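Local coordinates for coat protein (Sulfolobus turreted icosahedral virus, PDB 2BBD) that builds the icosahedral capsid of an archaeal virus as its major coat protein, with a fold that points to common ancestry with capsid proteins of eukaryotic and bacterial viruses, at residues T228-Y233 with L297-D303. Residues are numbered along the deposited sequence; the frame is centred on the assembly and turned at random.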
loop_
_atom_site.group_PDB
_atom_site.type_symbol
_atom_site.label_atom_id
_atom_site.label_comp_id
_atom_site.label_asym_id
_atom_site.label_seq_id
_atom_site.Cartn_x
_atom_site.Cartn_y
_atom_site.Cartn_z
ATOM N N THR A 228 17.455 -5.246 11.656
ATOM C CA THR A 228 18.299 -5.261 10.477
ATOM C C THR A 228 18.531 -6.711 10.089
ATOM O O THR A 228 19.651 -7.102 9.766
ATOM C CB THR A 228 19.663 -4.585 10.747
ATOM O OG1 THR A 228 20.209 -5.077 11.978
ATOM C CG2 THR A 228 19.507 -3.074 10.832
ATOM N N ASP A 229 17.463 -7.506 10.128
ATOM C CA ASP A 229 17.553 -8.925 9.796
ATOM C C ASP A 229 17.709 -9.230 8.313
ATOM O O ASP A 229 18.375 -10.196 7.944
ATOM C CB ASP A 229 16.337 -9.691 10.326
ATOM C CG ASP A 229 16.306 -9.762 11.840
ATOM O OD1 ASP A 229 17.382 -9.654 12.474
ATOM O OD2 ASP A 229 15.206 -9.942 12.400
ATOM N N PRO A 230 17.086 -8.426 7.435
ATOM C CA PRO A 230 17.261 -8.762 6.020
ATOM C C PRO A 230 18.638 -8.358 5.513
ATOM O O PRO A 230 19.104 -7.259 5.790
ATOM C CB PRO A 230 16.116 -8.005 5.337
ATOM C CG PRO A 230 15.918 -6.814 6.207
ATOM C CD PRO A 230 16.089 -7.352 7.615
ATOM N N THR A 231 19.295 -9.255 4.783
ATOM C CA THR A 231 20.624 -8.961 4.253
ATOM C C THR A 231 20.711 -9.035 2.732
ATOM O O THR A 231 21.530 -8.351 2.116
ATOM C CB THR A 231 21.669 -9.916 4.856
ATOM O OG1 THR A 231 21.293 -11.272 4.584
ATOM C CG2 THR A 231 21.750 -9.716 6.353
ATOM N N GLU A 232 19.851 -9.848 2.126
ATOM C CA GLU A 232 19.861 -10.017 0.679
ATOM C C GLU A 232 18.462 -10.268 0.122
ATOM O O GLU A 232 17.649 -10.947 0.754
ATOM C CB GLU A 232 20.762 -11.200 0.310
ATOM C CG GLU A 232 21.026 -11.377 -1.178
ATOM C CD GLU A 232 22.267 -10.627 -1.647
ATOM O OE1 GLU A 232 23.176 -10.395 -0.815
ATOM O OE2 GLU A 232 22.345 -10.284 -2.849
ATOM N N TYR A 233 18.203 -9.724 -1.067
ATOM C CA TYR A 233 16.922 -9.884 -1.754
ATOM C C TYR A 233 17.202 -10.490 -3.121
ATOM O O TYR A 233 18.152 -10.104 -3.800
ATOM C CB TYR A 233 16.216 -8.538 -1.944
ATOM C CG TYR A 233 14.992 -8.623 -2.835
ATOM C CD1 TYR A 233 13.729 -8.872 -2.300
ATOM C CD2 TYR A 233 15.104 -8.477 -4.223
ATOM C CE1 TYR A 233 12.604 -8.970 -3.121
ATOM C CE2 TYR A 233 13.981 -8.576 -5.054
ATOM C CZ TYR A 233 12.740 -8.820 -4.494
ATOM O OH TYR A 233 11.633 -8.914 -5.302
ATOM N N LEU A 297 14.561 -14.059 0.349
ATOM C CA LEU A 297 15.251 -13.217 1.307
ATOM C C LEU A 297 16.244 -13.983 2.174
ATOM O O LEU A 297 16.097 -15.181 2.411
ATOM C CB LEU A 297 14.248 -12.510 2.222
ATOM C CG LEU A 297 13.255 -11.505 1.629
ATOM C CD1 LEU A 297 12.311 -11.039 2.742
ATOM C CD2 LEU A 297 13.993 -10.315 1.005
ATOM N N ALA A 298 17.272 -13.269 2.619
ATOM C CA ALA A 298 18.269 -13.821 3.519
ATOM C C ALA A 298 18.005 -13.043 4.791
ATOM O O ALA A 298 18.104 -11.813 4.795
ATOM C CB ALA A 298 19.681 -13.543 3.010
ATOM N N LEU A 299 17.663 -13.747 5.866
ATOM C CA LEU A 299 17.357 -13.087 7.132
ATOM C C LEU A 299 18.241 -13.511 8.302
ATOM O O LEU A 299 18.547 -14.687 8.455
ATOM C CB LEU A 299 15.893 -13.344 7.510
ATOM C CG LEU A 299 14.814 -12.981 6.491
ATOM C CD1 LEU A 299 13.453 -13.408 7.025
ATOM C CD2 LEU A 299 14.840 -11.492 6.217
ATOM N N GLN A 300 18.613 -12.539 9.136
ATOM C CA GLN A 300 19.445 -12.770 10.324
ATOM C C GLN A 300 18.673 -13.510 11.416
ATOM O O GLN A 300 19.267 -14.103 12.314
ATOM C CB GLN A 300 19.913 -11.439 10.902
ATOM C CG GLN A 300 20.782 -10.593 9.990
ATOM C CD GLN A 300 22.214 -11.075 9.967
ATOM O OE1 GLN A 300 22.622 -11.827 9.075
ATOM N NE2 GLN A 300 22.988 -10.659 10.965
ATOM N N ASN A 301 17.348 -13.449 11.352
ATOM C CA ASN A 301 16.478 -14.097 12.338
ATOM C C ASN A 301 15.225 -14.636 11.640
ATOM O O ASN A 301 14.878 -14.193 10.544
ATOM C CB ASN A 301 16.043 -13.091 13.424
ATOM C CG ASN A 301 17.176 -12.722 14.399
ATOM O OD1 ASN A 301 17.711 -13.581 15.088
ATOM N ND2 ASN A 301 17.528 -11.434 14.459
ATOM N N GLN A 302 14.549 -15.594 12.266
ATOM C CA GLN A 302 13.330 -16.125 11.671
ATOM C C GLN A 302 12.267 -15.064 11.916
ATOM O O GLN A 302 11.921 -14.775 13.063
ATOM C CB GLN A 302 12.918 -17.439 12.331
ATOM C CG GLN A 302 11.664 -18.047 11.709
ATOM C CD GLN A 302 11.375 -19.448 12.212
ATOM O OE1 GLN A 302 12.243 -20.319 12.180
ATOM N NE2 GLN A 302 10.150 -19.674 12.671
ATOM N N ASP A 303 11.761 -14.474 10.839
ATOM C CA ASP A 303 10.760 -13.422 10.962
ATOM C C ASP A 303 9.554 -13.644 10.072
ATOM O O ASP A 303 9.500 -14.584 9.278
ATOM C CB ASP A 303 11.338 -12.054 10.573
ATOM C CG ASP A 303 12.642 -11.729 11.276
ATOM O OD1 ASP A 303 12.767 -12.018 12.482
ATOM O OD2 ASP A 303 13.533 -11.159 10.612
HETATM O O HOH W 1 21.055 -13.124 6.514
#
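Two central antiparallel strands of a four-stranded sheet in the C-terminal jelly roll of this double jelly-roll capsid protein meet here, and a classic beta bulge interrupts their pairing. The axes of strands 230-233 and 297-299 approach to 4.7 Å, their N-to-C directions 164° apart, and strands 243-249 and 200-204 flank them in the sheet. Leu-297 pairs with Tyr-233 at a non-hydrogen-bonded position; its CD2 packs 3.6 Å from CD1 at the edge of the Tyr-233 ring, on the inner face shared with Pro-230 and Leu-299, while the Tyr-233 hydroxyl hydrogen-bonds Gln-214 of strand 210-219. Ala-298 faces two residues at once: its O accepts a hydrogen bond from Thr-231 N (2.8 Å), and its N donates to Glu-232 O (3.0 Å). The helix-like psi of Thr-231, -27°, accommodates the extra residue and brings the side chains of both Thr-231 and Glu-232 against the Ala-298 methyl. Leu-299 resumes the pairing opposite Pro-230, CD2 lying 3.8 Å from Pro-230 CB. At the strand end Gln-300 N donates to Asp-229 O (2.6 Å), and a water links Gln-300 OE1 (3.3 Å) to Thr-231 OG1 (2.7 Å). The chain then turns around the Asp-229 carboxylate: Asn-301 ND2 donates to OD1 of Asp-229 (2.7 Å), while Asp-229 OD2, which also accepts a hydrogen bond from Asn-220, lies 2.7 Å from Asp-303 OD2.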